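Local coordinates for phage-related conserved hypothetical protein, BB2244 (Bordetella bronchiseptica, PDB 2BDV) that is of unknown function but probably, like other SRAP proteins, forms a covalent crosslink to abasic sites in single-stranded DNA, at residues 36-41 with 58-63; 3-8 with 95-100; 128-133 with 148-153. One frame throughout, in Å; residues are numbered along the deposited sequence.

Interaction 1: residues 36-41 with 58-63; sequences IPPGTR and LPWGYK
Thr40 O is gripped from residues 58-63 by two neighbouring groups: Trp60 N donates a nearly straight hydrogen bond to it (2.9 Å, 169° at the hydrogen), and Pro59 CA approaches with a CA-H...O contact. One step further, Gly39 N returns the exchange by donating to Trp60 O at 2.7 Å, from slightly outside the carbonyl plane. At the other end, Arg41 CA brings its hydrogen to Leu58 O, with CA and O 3.2 Å apart. These two loops lead into strand 43-46 and out of strand 54-57, so they prolong the open end of that two-stranded antiparallel hairpin with further backbone pairing. The turn through Gly39 has a positive phi (94°), and Thr40 OG1 closes it by donating to Pro37 O at 3.0 Å. Trp60 CG lies anti to the backbone N (chi1 -176°), and the indole runs beside Pro38, pointing the same way. Pro38 CG stands almost exactly over the six-membered ring, 3.8 Å from its centroid, in a CH-pi contact. Ile36 O meets the same ring at its edge, near the ring plane, 3.2 Å from Trp60 CZ3. Trp60 NE1 bonds to Ile72 O, and the ring also stacks with Phe147. On the more exposed side, the Arg41 chain, bent at chi2, crosses Pro59, with Arg41 NE 3.4 Å from Pro59 CG.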
ATOM      1  N   ILE A  36      -1.578  -9.676  -6.103  1.00 37.32           N
ATOM      2  CA  ILE A  36      -1.413  -8.389  -6.765  1.00 32.63           C
ATOM      3  C   ILE A  36      -0.017  -7.804  -6.617  1.00 30.53           C
ATOM      4  O   ILE A  36       0.412  -7.450  -5.518  1.00 28.97           O
ATOM      5  CB  ILE A  36      -2.425  -7.366  -6.223  1.00 31.66           C
ATOM      6  CG1 ILE A  36      -3.849  -7.907  -6.384  1.00 30.51           C
ATOM      7  CG2 ILE A  36      -2.260  -6.043  -6.944  1.00 32.25           C
ATOM      8  CD1 ILE A  36      -4.918  -7.024  -5.775  1.00 29.08           C
ATOM      9  N   PRO A  37       0.720  -7.709  -7.731  1.00 28.90           N
ATOM     10  CA  PRO A  37       2.073  -7.155  -7.697  1.00 27.55           C
ATOM     11  C   PRO A  37       2.098  -5.735  -8.229  1.00 24.75           C
ATOM     12  O   PRO A  37       1.097  -5.230  -8.723  1.00 25.02           O
ATOM     13  CB  PRO A  37       2.832  -8.087  -8.624  1.00 29.57           C
ATOM     14  CG  PRO A  37       1.834  -8.265  -9.733  1.00 28.38           C
ATOM     15  CD  PRO A  37       0.521  -8.497  -8.964  1.00 28.28           C
ATOM     16  N   PRO A  38       3.248  -5.069  -8.114  1.00 24.17           N
ATOM     17  CA  PRO A  38       3.395  -3.699  -8.608  1.00 24.05           C
ATOM     18  C   PRO A  38       3.237  -3.717 -10.133  1.00 25.57           C
ATOM     19  O   PRO A  38       3.447  -4.752 -10.776  1.00 21.75           O
ATOM     20  CB  PRO A  38       4.816  -3.340  -8.190  1.00 23.16           C
ATOM     21  CG  PRO A  38       4.959  -4.088  -6.897  1.00 25.25           C
ATOM     22  CD  PRO A  38       4.366  -5.433  -7.230  1.00 22.00           C
ATOM     23  N   GLY A  39       2.862  -2.580 -10.708  1.00 25.95           N
ATOM     24  CA  GLY A  39       2.697  -2.516 -12.148  1.00 26.64           C
ATOM     25  C   GLY A  39       1.276  -2.777 -12.604  1.00 28.24           C
ATOM     26  O   GLY A  39       0.998  -2.786 -13.801  1.00 27.34           O
ATOM     27  N   THR A  40       0.376  -3.009 -11.655  1.00 28.36           N
ATOM     28  CA  THR A  40      -1.018  -3.244 -11.993  1.00 29.13           C
ATOM     29  C   THR A  40      -1.828  -2.059 -11.478  1.00 29.81           C
ATOM     30  O   THR A  40      -1.260  -1.074 -10.995  1.00 29.40           O
ATOM     31  CB  THR A  40      -1.550  -4.541 -11.353  1.00 29.49           C
ATOM     32  OG1 THR A  40      -1.570  -4.400  -9.930  1.00 30.19           O
ATOM     33  CG2 THR A  40      -0.656  -5.726 -11.727  1.00 30.88           C
ATOM     34  N   ARG A  41      -3.149  -2.158 -11.582  1.00 28.74           N
ATOM     35  CA  ARG A  41      -4.041  -1.097 -11.131  1.00 28.84           C
ATOM     36  C   ARG A  41      -4.890  -1.590  -9.963  1.00 26.86           C
ATOM     37  O   ARG A  41      -6.058  -1.948 -10.145  1.00 28.49           O
ATOM     38  CB  ARG A  41      -4.980  -0.672 -12.262  1.00 32.05           C
ATOM     39  CG  ARG A  41      -4.305  -0.324 -13.576  1.00 37.26           C
ATOM     40  CD  ARG A  41      -3.730   1.071 -13.552  1.00 41.15           C
ATOM     41  NE  ARG A  41      -3.240   1.473 -14.867  1.00 45.33           N
ATOM     42  CZ  ARG A  41      -4.009   1.633 -15.941  1.00 46.72           C
ATOM     43  NH1 ARG A  41      -5.318   1.424 -15.864  1.00 46.83           N
ATOM     44  NH2 ARG A  41      -3.466   2.006 -17.094  1.00 46.77           N
ATOM     45  N   LEU A  58      -5.741   2.786  -9.479  1.00 23.74           N
ATOM     46  CA  LEU A  58      -4.582   3.601  -9.810  1.00 21.28           C
ATOM     47  C   LEU A  58      -3.383   2.675  -9.994  1.00 20.79           C
ATOM     48  O   LEU A  58      -3.355   1.567  -9.453  1.00 18.35           O
ATOM     49  CB  LEU A  58      -4.336   4.617  -8.684  1.00 20.53           C
ATOM     50  CG  LEU A  58      -5.089   5.961  -8.733  1.00 22.82           C
ATOM     51  CD1 LEU A  58      -6.561   5.751  -9.035  1.00 23.82           C
ATOM     52  CD2 LEU A  58      -4.902   6.684  -7.412  1.00 18.54           C
ATOM     53  N   PRO A  59      -2.394   3.105 -10.785  1.00 20.66           N
ATOM     54  CA  PRO A  59      -1.183   2.325 -11.053  1.00 20.61           C
ATOM     55  C   PRO A  59      -0.257   2.246  -9.845  1.00 19.80           C
ATOM     56  O   PRO A  59       0.120   3.276  -9.274  1.00 17.03           O
ATOM     57  CB  PRO A  59      -0.515   3.091 -12.194  1.00 22.35           C
ATOM     58  CG  PRO A  59      -1.642   3.770 -12.864  1.00 23.46           C
ATOM     59  CD  PRO A  59      -2.486   4.242 -11.713  1.00 23.24           C
ATOM     60  N   TRP A  60       0.103   1.021  -9.469  1.00 16.51           N
ATOM     61  CA  TRP A  60       1.004   0.778  -8.348  1.00 17.54           C
ATOM     62  C   TRP A  60       2.431   0.755  -8.893  1.00 18.32           C
ATOM     63  O   TRP A  60       2.771  -0.096  -9.714  1.00 20.24           O
ATOM     64  CB  TRP A  60       0.674  -0.570  -7.688  1.00 14.84           C
ATOM     65  CG  TRP A  60       1.483  -0.870  -6.462  1.00 14.61           C
ATOM     66  CD1 TRP A  60       2.220   0.020  -5.734  1.00 15.77           C
ATOM     67  CD2 TRP A  60       1.597  -2.128  -5.786  1.00 13.22           C
ATOM     68  NE1 TRP A  60       2.780  -0.601  -4.651  1.00 14.54           N
ATOM     69  CE2 TRP A  60       2.412  -1.921  -4.656  1.00 14.61           C
ATOM     70  CE3 TRP A  60       1.085  -3.414  -6.024  1.00 11.93           C
ATOM     71  CZ2 TRP A  60       2.735  -2.952  -3.760  1.00 13.91           C
ATOM     72  CZ3 TRP A  60       1.398  -4.436  -5.143  1.00 11.67           C
ATOM     73  CH2 TRP A  60       2.218  -4.201  -4.018  1.00 15.41           C
ATOM     74  N   GLY A  61       3.255   1.698  -8.450  1.00 18.49           N
ATOM     75  CA  GLY A  61       4.631   1.767  -8.917  1.00 19.70           C
ATOM     76  C   GLY A  61       4.958   3.153  -9.443  1.00 21.05           C
ATOM     77  O   GLY A  61       4.547   3.515 -10.549  1.00 21.68           O
ATOM     78  N   TYR A  62       5.692   3.935  -8.654  1.00 22.43           N
ATOM     79  CA  TYR A  62       6.055   5.303  -9.039  1.00 24.15           C
ATOM     80  C   TYR A  62       7.441   5.430  -9.666  1.00 26.60           C
ATOM     81  O   TYR A  62       8.449   5.030  -9.079  1.00 25.77           O
ATOM     82  CB  TYR A  62       5.955   6.252  -7.831  1.00 24.42           C
ATOM     83  CG  TYR A  62       6.344   7.691  -8.131  1.00 27.61           C
ATOM     84  CD1 TYR A  62       5.704   8.413  -9.138  1.00 26.93           C
ATOM     85  CD2 TYR A  62       7.360   8.329  -7.415  1.00 26.41           C
ATOM     86  CE1 TYR A  62       6.066   9.726  -9.429  1.00 28.99           C
ATOM     87  CE2 TYR A  62       7.728   9.648  -7.699  1.00 25.26           C
ATOM     88  CZ  TYR A  62       7.080  10.339  -8.708  1.00 27.45           C
ATOM     89  OH  TYR A  62       7.449  11.637  -9.021  1.00 26.38           O
ATOM     90  N   LYS A  63       7.464   6.010 -10.864  1.00 28.71           N
ATOM     91  CA  LYS A  63       8.687   6.226 -11.625  1.00 32.22           C
ATOM     92  C   LYS A  63       8.955   7.716 -11.837  1.00 32.93           C
ATOM     93  O   LYS A  63       8.383   8.336 -12.734  1.00 30.08           O
ATOM     94  CB  LYS A  63       8.576   5.548 -12.988  1.00 35.54           C
ATOM     95  CG  LYS A  63       9.801   5.734 -13.867  1.00 40.52           C
ATOM     96  CD  LYS A  63       9.615   5.085 -15.232  1.00 44.45           C
ATOM     97  CE  LYS A  63       8.500   5.747 -16.027  1.00 45.87           C
ATOM     98  NZ  LYS A  63       8.219   4.993 -17.280  1.00 45.83           N
TER

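Interaction 2: residues 3-8 with 95-100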
ATOM      1  N   GLY A   3       5.721  -6.206  -1.349  1.00 20.69           N
ATOM      2  CA  GLY A   3       5.799  -6.369  -2.786  1.00 20.17           C
ATOM      3  C   GLY A   3       4.615  -7.061  -3.416  1.00 19.55           C
ATOM      4  O   GLY A   3       4.544  -7.183  -4.637  1.00 20.27           O
ATOM      5  N   ARG A   4       3.672  -7.492  -2.590  1.00 20.76           N
ATOM      6  CA  ARG A   4       2.504  -8.196  -3.082  1.00 20.76           C
ATOM      7  C   ARG A   4       1.367  -8.032  -2.076  1.00 22.00           C
ATOM      8  O   ARG A   4       1.583  -8.127  -0.869  1.00 22.82           O
ATOM      9  CB  ARG A   4       2.850  -9.679  -3.232  1.00 21.63           C
ATOM     10  CG  ARG A   4       2.017 -10.444  -4.241  1.00 23.88           C
ATOM     11  CD  ARG A   4       2.445 -10.105  -5.666  1.00 24.50           C
ATOM     12  NE  ARG A   4       3.857 -10.402  -5.926  1.00 28.40           N
ATOM     13  CZ  ARG A   4       4.368 -11.626  -6.061  1.00 28.73           C
ATOM     14  NH1 ARG A   4       5.666 -11.783  -6.296  1.00 29.69           N
ATOM     15  NH2 ARG A   4       3.590 -12.694  -5.963  1.00 25.68           N
ATOM     16  N   ILE A   5       0.157  -7.781  -2.564  1.00 20.97           N
ATOM     17  CA  ILE A   5      -0.987  -7.634  -1.673  1.00 21.31           C
ATOM     18  C   ILE A   5      -2.154  -8.470  -2.183  1.00 22.05           C
ATOM     19  O   ILE A   5      -2.094  -9.061  -3.268  1.00 22.05           O
ATOM     20  CB  ILE A   5      -1.491  -6.172  -1.578  1.00 19.39           C
ATOM     21  CG1 ILE A   5      -1.920  -5.689  -2.957  1.00 18.95           C
ATOM     22  CG2 ILE A   5      -0.435  -5.295  -0.930  1.00 19.78           C
ATOM     23  CD1 ILE A   5      -2.629  -4.327  -2.964  1.00 18.98           C
ATOM     24  N   ALA A   6      -3.221  -8.508  -1.393  1.00 19.67           N
ATOM     25  CA  ALA A   6      -4.417  -9.247  -1.765  1.00 21.37           C
ATOM     26  C   ALA A   6      -5.672  -8.397  -1.579  1.00 21.43           C
ATOM     27  O   ALA A   6      -5.867  -7.788  -0.529  1.00 22.12           O
ATOM     28  CB  ALA A   6      -4.526 -10.535  -0.935  1.00 19.94           C
ATOM     29  N   GLN A   7      -6.499  -8.342  -2.622  1.00 22.36           N
ATOM     30  CA  GLN A   7      -7.769  -7.616  -2.591  1.00 23.23           C
ATOM     31  C   GLN A   7      -8.844  -8.622  -3.000  1.00 24.63           C
ATOM     32  O   GLN A   7      -9.181  -8.753  -4.182  1.00 22.93           O
ATOM     33  CB  GLN A   7      -7.765  -6.431  -3.561  1.00 20.23           C
ATOM     34  CG  GLN A   7      -6.849  -5.286  -3.140  1.00 21.30           C
ATOM     35  CD  GLN A   7      -6.970  -4.061  -4.041  1.00 20.72           C
ATOM     36  OE1 GLN A   7      -7.217  -4.180  -5.241  1.00 19.74           O
ATOM     37  NE2 GLN A   7      -6.778  -2.874  -3.464  1.00 21.52           N
ATOM     38  N   LYS A   8      -9.374  -9.338  -2.013  1.00 26.94           N
ATOM     39  CA  LYS A   8     -10.392 -10.349  -2.268  1.00 30.60           C
ATOM     40  C   LYS A   8     -11.810 -10.034  -1.794  1.00 30.45           C
ATOM     41  O   LYS A   8     -12.759 -10.700  -2.206  1.00 32.06           O
ATOM     42  CB  LYS A   8      -9.933 -11.689  -1.702  1.00 32.51           C
ATOM     43  CG  LYS A   8      -9.186 -11.617  -0.390  1.00 36.26           C
ATOM     44  CD  LYS A   8      -8.449 -12.933  -0.152  1.00 39.12           C
ATOM     45  CE  LYS A   8      -7.902 -13.022   1.259  1.00 41.23           C
ATOM     46  NZ  LYS A   8      -7.213 -14.322   1.497  1.00 44.43           N
ATOM     47  N   ILE A  95      -3.402   8.878  -0.555  1.00 17.60           N
ATOM     48  CA  ILE A  95      -4.451   7.924  -0.892  1.00 17.72           C
ATOM     49  C   ILE A  95      -4.391   6.719   0.044  1.00 17.14           C
ATOM     50  O   ILE A  95      -3.458   6.567   0.835  1.00 16.44           O
ATOM     51  CB  ILE A  95      -4.293   7.393  -2.339  1.00 16.72           C
ATOM     52  CG1 ILE A  95      -3.075   6.466  -2.430  1.00 15.96           C
ATOM     53  CG2 ILE A  95      -4.122   8.556  -3.308  1.00 17.94           C
ATOM     54  CD1 ILE A  95      -3.055   5.554  -3.666  1.00 14.24           C
ATOM     55  N   LEU A  96      -5.397   5.866  -0.064  1.00 16.71           N
ATOM     56  CA  LEU A  96      -5.454   4.655   0.724  1.00 17.13           C
ATOM     57  C   LEU A  96      -5.569   3.494  -0.256  1.00 16.20           C
ATOM     58  O   LEU A  96      -6.217   3.611  -1.296  1.00 13.36           O
ATOM     59  CB  LEU A  96      -6.665   4.672   1.662  1.00 14.84           C
ATOM     60  CG  LEU A  96      -6.622   5.780   2.712  1.00 16.35           C
ATOM     61  CD1 LEU A  96      -8.003   6.051   3.267  1.00 15.23           C
ATOM     62  CD2 LEU A  96      -5.651   5.372   3.821  1.00 16.26           C
ATOM     63  N   VAL A  97      -4.909   2.386   0.070  1.00 16.21           N
ATOM     64  CA  VAL A  97      -4.961   1.187  -0.750  1.00 14.72           C
ATOM     65  C   VAL A  97      -5.538   0.072   0.108  1.00 16.59           C
ATOM     66  O   VAL A  97      -4.859  -0.457   0.998  1.00 18.22           O
ATOM     67  CB  VAL A  97      -3.565   0.734  -1.223  1.00 14.15           C
ATOM     68  CG1 VAL A  97      -3.699  -0.548  -2.034  1.00 11.57           C
ATOM     69  CG2 VAL A  97      -2.907   1.818  -2.066  1.00 11.50           C
ATOM     70  N   PRO A  98      -6.801  -0.300  -0.136  1.00 17.64           N
ATOM     71  CA  PRO A  98      -7.428  -1.366   0.645  1.00 17.57           C
ATOM     72  C   PRO A  98      -6.792  -2.728   0.355  1.00 19.14           C
ATOM     73  O   PRO A  98      -6.337  -2.986  -0.764  1.00 17.37           O
ATOM     74  CB  PRO A  98      -8.886  -1.286   0.211  1.00 16.90           C
ATOM     75  CG  PRO A  98      -8.795  -0.792  -1.182  1.00 17.57           C
ATOM     76  CD  PRO A  98      -7.759   0.287  -1.084  1.00 17.40           C
ATOM     77  N   ALA A  99      -6.765  -3.586   1.375  1.00 19.94           N
ATOM     78  CA  ALA A  99      -6.184  -4.917   1.260  1.00 18.93           C
ATOM     79  C   ALA A  99      -6.613  -5.870   2.376  1.00 20.10           C
ATOM     80  O   ALA A  99      -6.729  -5.488   3.545  1.00 18.18           O
ATOM     81  CB  ALA A  99      -4.664  -4.812   1.240  1.00 18.80           C
ATOM     82  N   ASP A 100      -6.835  -7.123   2.005  1.00 21.21           N
ATOM     83  CA  ASP A 100      -7.223  -8.139   2.967  1.00 23.19           C
ATOM     84  C   ASP A 100      -5.957  -8.665   3.642  1.00 21.76           C
ATOM     85  O   ASP A 100      -6.007  -9.243   4.731  1.00 22.90           O
ATOM     86  CB  ASP A 100      -7.986  -9.240   2.230  1.00 24.08           C
ATOM     87  CG  ASP A 100      -9.306  -8.737   1.668  1.00 28.00           C
ATOM     88  OD1 ASP A 100     -10.302  -8.730   2.415  1.00 30.46           O
ATOM     89  OD2 ASP A 100      -9.350  -8.316   0.492  1.00 29.37           O
TER
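Asp100 bonds to both Ala6 and Lys8, making two of the three hydrogen bonds across this contact. Its backbone N donates to Ala6 O at 2.8 Å, while its carboxylate OD2 accepts Lys8 N at 2.7 Å, the donor standing 40° out of the carboxylate plane. Ser9 OG and Tyr14 OH bond to Asp100 OD1 and OD2 respectively, which helps fix the rotation of the group. In the third bond the donor is a side chain: Gln7 is extended beyond CG, with CD anti to CA (chi2 -174°), and its NE2 donates to Pro98 O at 2.7 Å. That oxygen lies in the Gln7 amide plane, and the same nitrogen also donates to Leu43 O. The chain turns a corner at Asp100, leaving strand 94-99 of the mixed sheet for strand 101-107, which pairs with strand 5-7 in the four-stranded antiparallel sheet. The contact therefore sits where the two sheets meet, and strands 5-7 and 95-99 cross at 77° instead of pairing side by side. The apolar contacts are few. Ile5 CG1 takes the crowded position between the backbone N and the carbonyl carbon, and CD1 beyond it reaches Val97 CG1 at 4.0 Å, the two side chains crossing at about a right angle. Ile5 CB faces Ala99 CB at 4.5 Å. Lys8 CG lies 3.4 Å from Asp100 OD2, whereas Lys8 NZ stays 6.5 Å from that oxygen, too far for a salt bridge.

Interaction 3: residues 128-133 with 148-153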
ATOM      1  N   LEU A 128      -6.426  -0.698   5.677  1.00 19.48           N
ATOM      2  CA  LEU A 128      -6.367   0.548   4.927  1.00 18.83           C
ATOM      3  C   LEU A 128      -4.919   1.022   4.887  1.00 17.21           C
ATOM      4  O   LEU A 128      -4.474   1.737   5.790  1.00 14.82           O
ATOM      5  CB  LEU A 128      -7.275   1.606   5.582  1.00 16.78           C
ATOM      6  CG  LEU A 128      -8.727   1.172   5.854  1.00 17.70           C
ATOM      7  CD1 LEU A 128      -9.486   2.299   6.552  1.00 15.06           C
ATOM      8  CD2 LEU A 128      -9.425   0.792   4.566  1.00 14.91           C
ATOM      9  N   PHE A 129      -4.182   0.615   3.850  1.00 16.78           N
ATOM     10  CA  PHE A 129      -2.775   1.009   3.730  1.00 16.78           C
ATOM     11  C   PHE A 129      -2.674   2.454   3.281  1.00 14.77           C
ATOM     12  O   PHE A 129      -3.374   2.878   2.370  1.00 15.02           O
ATOM     13  CB  PHE A 129      -1.989   0.133   2.721  1.00 16.30           C
ATOM     14  CG  PHE A 129      -1.895  -1.328   3.095  1.00 18.63           C
ATOM     15  CD1 PHE A 129      -2.159  -1.756   4.391  1.00 19.79           C
ATOM     16  CD2 PHE A 129      -1.560  -2.280   2.131  1.00 18.00           C
ATOM     17  CE1 PHE A 129      -2.102  -3.105   4.719  1.00 18.88           C
ATOM     18  CE2 PHE A 129      -1.500  -3.624   2.453  1.00 17.72           C
ATOM     19  CZ  PHE A 129      -1.772  -4.040   3.748  1.00 18.20           C
ATOM     20  N   ALA A 130      -1.801   3.206   3.940  1.00 15.32           N
ATOM     21  CA  ALA A 130      -1.568   4.600   3.598  1.00 15.84           C
ATOM     22  C   ALA A 130      -0.700   4.590   2.341  1.00 15.61           C
ATOM     23  O   ALA A 130       0.209   3.766   2.211  1.00 13.61           O
ATOM     24  CB  ALA A 130      -0.840   5.298   4.732  1.00 13.94           C
ATOM     25  N   GLY A 131      -0.982   5.499   1.415  1.00 15.90           N
ATOM     26  CA  GLY A 131      -0.206   5.554   0.188  1.00 14.88           C
ATOM     27  C   GLY A 131      -0.046   6.949  -0.375  1.00 14.20           C
ATOM     28  O   GLY A 131      -0.749   7.875   0.018  1.00 14.67           O
ATOM     29  N   LEU A 132       0.890   7.093  -1.305  1.00 15.66           N
ATOM     30  CA  LEU A 132       1.163   8.373  -1.944  1.00 15.95           C
ATOM     31  C   LEU A 132       1.173   8.164  -3.456  1.00 17.33           C
ATOM     32  O   LEU A 132       1.881   7.297  -3.978  1.00 17.78           O
ATOM     33  CB  LEU A 132       2.519   8.919  -1.474  1.00 14.45           C
ATOM     34  CG  LEU A 132       2.664   9.288   0.007  1.00 14.24           C
ATOM     35  CD1 LEU A 132       4.111   9.669   0.306  1.00 15.53           C
ATOM     36  CD2 LEU A 132       1.725  10.442   0.339  1.00  6.07           C
ATOM     37  N   SER A 133       0.391   8.972  -4.155  1.00 15.96           N
ATOM     38  CA  SER A 133       0.290   8.852  -5.598  1.00 16.73           C
ATOM     39  C   SER A 133       0.604  10.165  -6.300  1.00 18.26           C
ATOM     40  O   SER A 133       0.370  11.249  -5.763  1.00 20.88           O
ATOM     41  CB  SER A 133      -1.124   8.377  -5.965  1.00 16.66           C
ATOM     42  OG  SER A 133      -1.390   8.520  -7.347  1.00 19.00           O
ATOM     43  N   ALA A 148       3.033   4.594  -4.327  1.00 12.34           N
ATOM     44  CA  ALA A 148       3.840   3.700  -3.507  1.00 14.87           C
ATOM     45  C   ALA A 148       3.097   3.498  -2.172  1.00 15.38           C
ATOM     46  O   ALA A 148       2.406   4.405  -1.699  1.00 16.71           O
ATOM     47  CB  ALA A 148       5.219   4.304  -3.265  1.00 14.08           C
ATOM     48  N   ILE A 149       3.212   2.311  -1.579  1.00 13.74           N
ATOM     49  CA  ILE A 149       2.570   2.048  -0.291  1.00 14.22           C
ATOM     50  C   ILE A 149       3.510   2.565   0.798  1.00 13.67           C
ATOM     51  O   ILE A 149       4.701   2.282   0.757  1.00 13.87           O
ATOM     52  CB  ILE A 149       2.345   0.524  -0.038  1.00 14.69           C
ATOM     53  CG1 ILE A 149       1.490  -0.083  -1.151  1.00 15.74           C
ATOM     54  CG2 ILE A 149       1.631   0.304   1.293  1.00 11.99           C
ATOM     55  CD1 ILE A 149       0.254   0.728  -1.443  1.00 21.22           C
ATOM     56  N   VAL A 150       2.995   3.340   1.752  1.00 14.77           N
ATOM     57  CA  VAL A 150       3.847   3.843   2.838  1.00 14.59           C
ATOM     58  C   VAL A 150       4.215   2.648   3.714  1.00 15.93           C
ATOM     59  O   VAL A 150       3.334   1.946   4.204  1.00 17.10           O
ATOM     60  CB  VAL A 150       3.132   4.871   3.723  1.00 14.23           C
ATOM     61  CG1 VAL A 150       4.057   5.301   4.863  1.00 11.77           C
ATOM     62  CG2 VAL A 150       2.710   6.071   2.895  1.00 12.21           C
ATOM     63  N   THR A 151       5.516   2.430   3.895  1.00 14.86           N
ATOM     64  CA  THR A 151       6.041   1.320   4.684  1.00 16.76           C
ATOM     65  C   THR A 151       6.864   1.776   5.901  1.00 17.89           C
ATOM     66  O   THR A 151       7.462   2.854   5.901  1.00 14.29           O
ATOM     67  CB  THR A 151       6.939   0.421   3.815  1.00 13.21           C
ATOM     68  OG1 THR A 151       7.917   1.233   3.153  1.00 14.74           O
ATOM     69  CG2 THR A 151       6.107  -0.314   2.761  1.00 13.56           C
ATOM     70  N   ASN A 152       6.909   0.926   6.922  1.00 18.63           N
ATOM     71  CA  ASN A 152       7.648   1.211   8.142  1.00 21.13           C
ATOM     72  C   ASN A 152       8.923   0.392   8.136  1.00 23.33           C
ATOM     73  O   ASN A 152       9.035  -0.617   8.840  1.00 23.69           O
ATOM     74  CB  ASN A 152       6.803   0.836   9.354  1.00 22.38           C
ATOM     75  CG  ASN A 152       7.375   1.364  10.651  1.00 23.12           C
ATOM     76  OD1 ASN A 152       6.783   1.182  11.713  1.00 20.88           O
ATOM     77  ND2 ASN A 152       8.529   2.025  10.573  1.00 23.96           N
ATOM     78  N   ASP A 153       9.885   0.835   7.336  1.00 23.96           N
ATOM     79  CA  ASP A 153      11.160   0.145   7.188  1.00 26.63           C
ATOM     80  C   ASP A 153      11.866  -0.180   8.503  1.00 26.36           C
ATOM     81  O   ASP A 153      12.432  -1.264   8.657  1.00 26.69           O
ATOM     82  CB  ASP A 153      12.073   0.973   6.278  1.00 27.58           C
ATOM     83  CG  ASP A 153      11.529   1.093   4.860  1.00 29.93           C
ATOM     84  OD1 ASP A 153      10.294   1.234   4.702  1.00 27.24           O
ATOM     85  OD2 ASP A 153      12.336   1.056   3.902  1.00 29.76           O
TER
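Val150 packs against Ala130 and Leu132 at one end of a buried antiparallel strand pairing: Val150 CG2 is 4.1 Å from Ala130 CB and 4.3 Å from Leu132 CG. Strands 126-133 and 147-151 are the two inner strands of the mixed four-stranded sheet, flanked by strands 94-99 and 73-75. The methyl of Val150 that makes these contacts is the one anti to the carbonyl carbon. Helix 171-178 packs on this side through Trp177, which touches Ala130 and Leu132. Another apolar contact is made by Phe129 and Ile149, whose side chains cross obliquely with Phe129 CB 3.9 Å from Ile149 CG2. Ile149 also touches Val97 of strand 94-99, on the far side of strand 126-133. Between these contacts the backbones come close: Gly131 and Ile149 form a non-hydrogen-bonded pair with their CA atoms 4.5 Å apart, and Gly131 has no side chain on the face that Ile149 occupies. The next pair, Leu132 with Ala148, is the hydrogen-bonded one. Leu132 N donates to Ala148 O at 3.1 Å, and Ala148 N donates back to Leu132 O at 3.0 Å. Beyond Gly131, Val150 N reaches Ala130 O at 2.9 Å, tilted 27° from the carbonyl plane. The strand segments make an angle of 125°, well short of straight antiparallel, and the strands diverge past Val150. There the chain leads on to the partly exposed Asp153, whose OD2 forms a salt bridge with Lys75, while Thr151 OG1 donates to Asp153 OD1 at 2.8 Å, nearly in line with its C-O bond.

Interactions 2 and 3 are buried contacts near the centre of the chain, whereas interaction 1 is only partly buried and reaches the surface at Arg41. Strands 94-99 and 126-133 are neighbours in the mixed sheet and join interactions 2 and 3 through backbone bonds such as Val97 N to Phe129 O. Interaction 1 is nested in the chain loop closed by interaction 2 and meets it where Ile36 N approaches Ile5 O. It also touches interaction 3, where Trp60 packs on Ile149. The chemistry follows position: short, splayed antiparallel pairing with aliphatic packing in 128-133/148-153, side-chain amide and carboxylate bonds at the sheet corner, and backbone bonds with a proline-indole CH-pi contact between the loops.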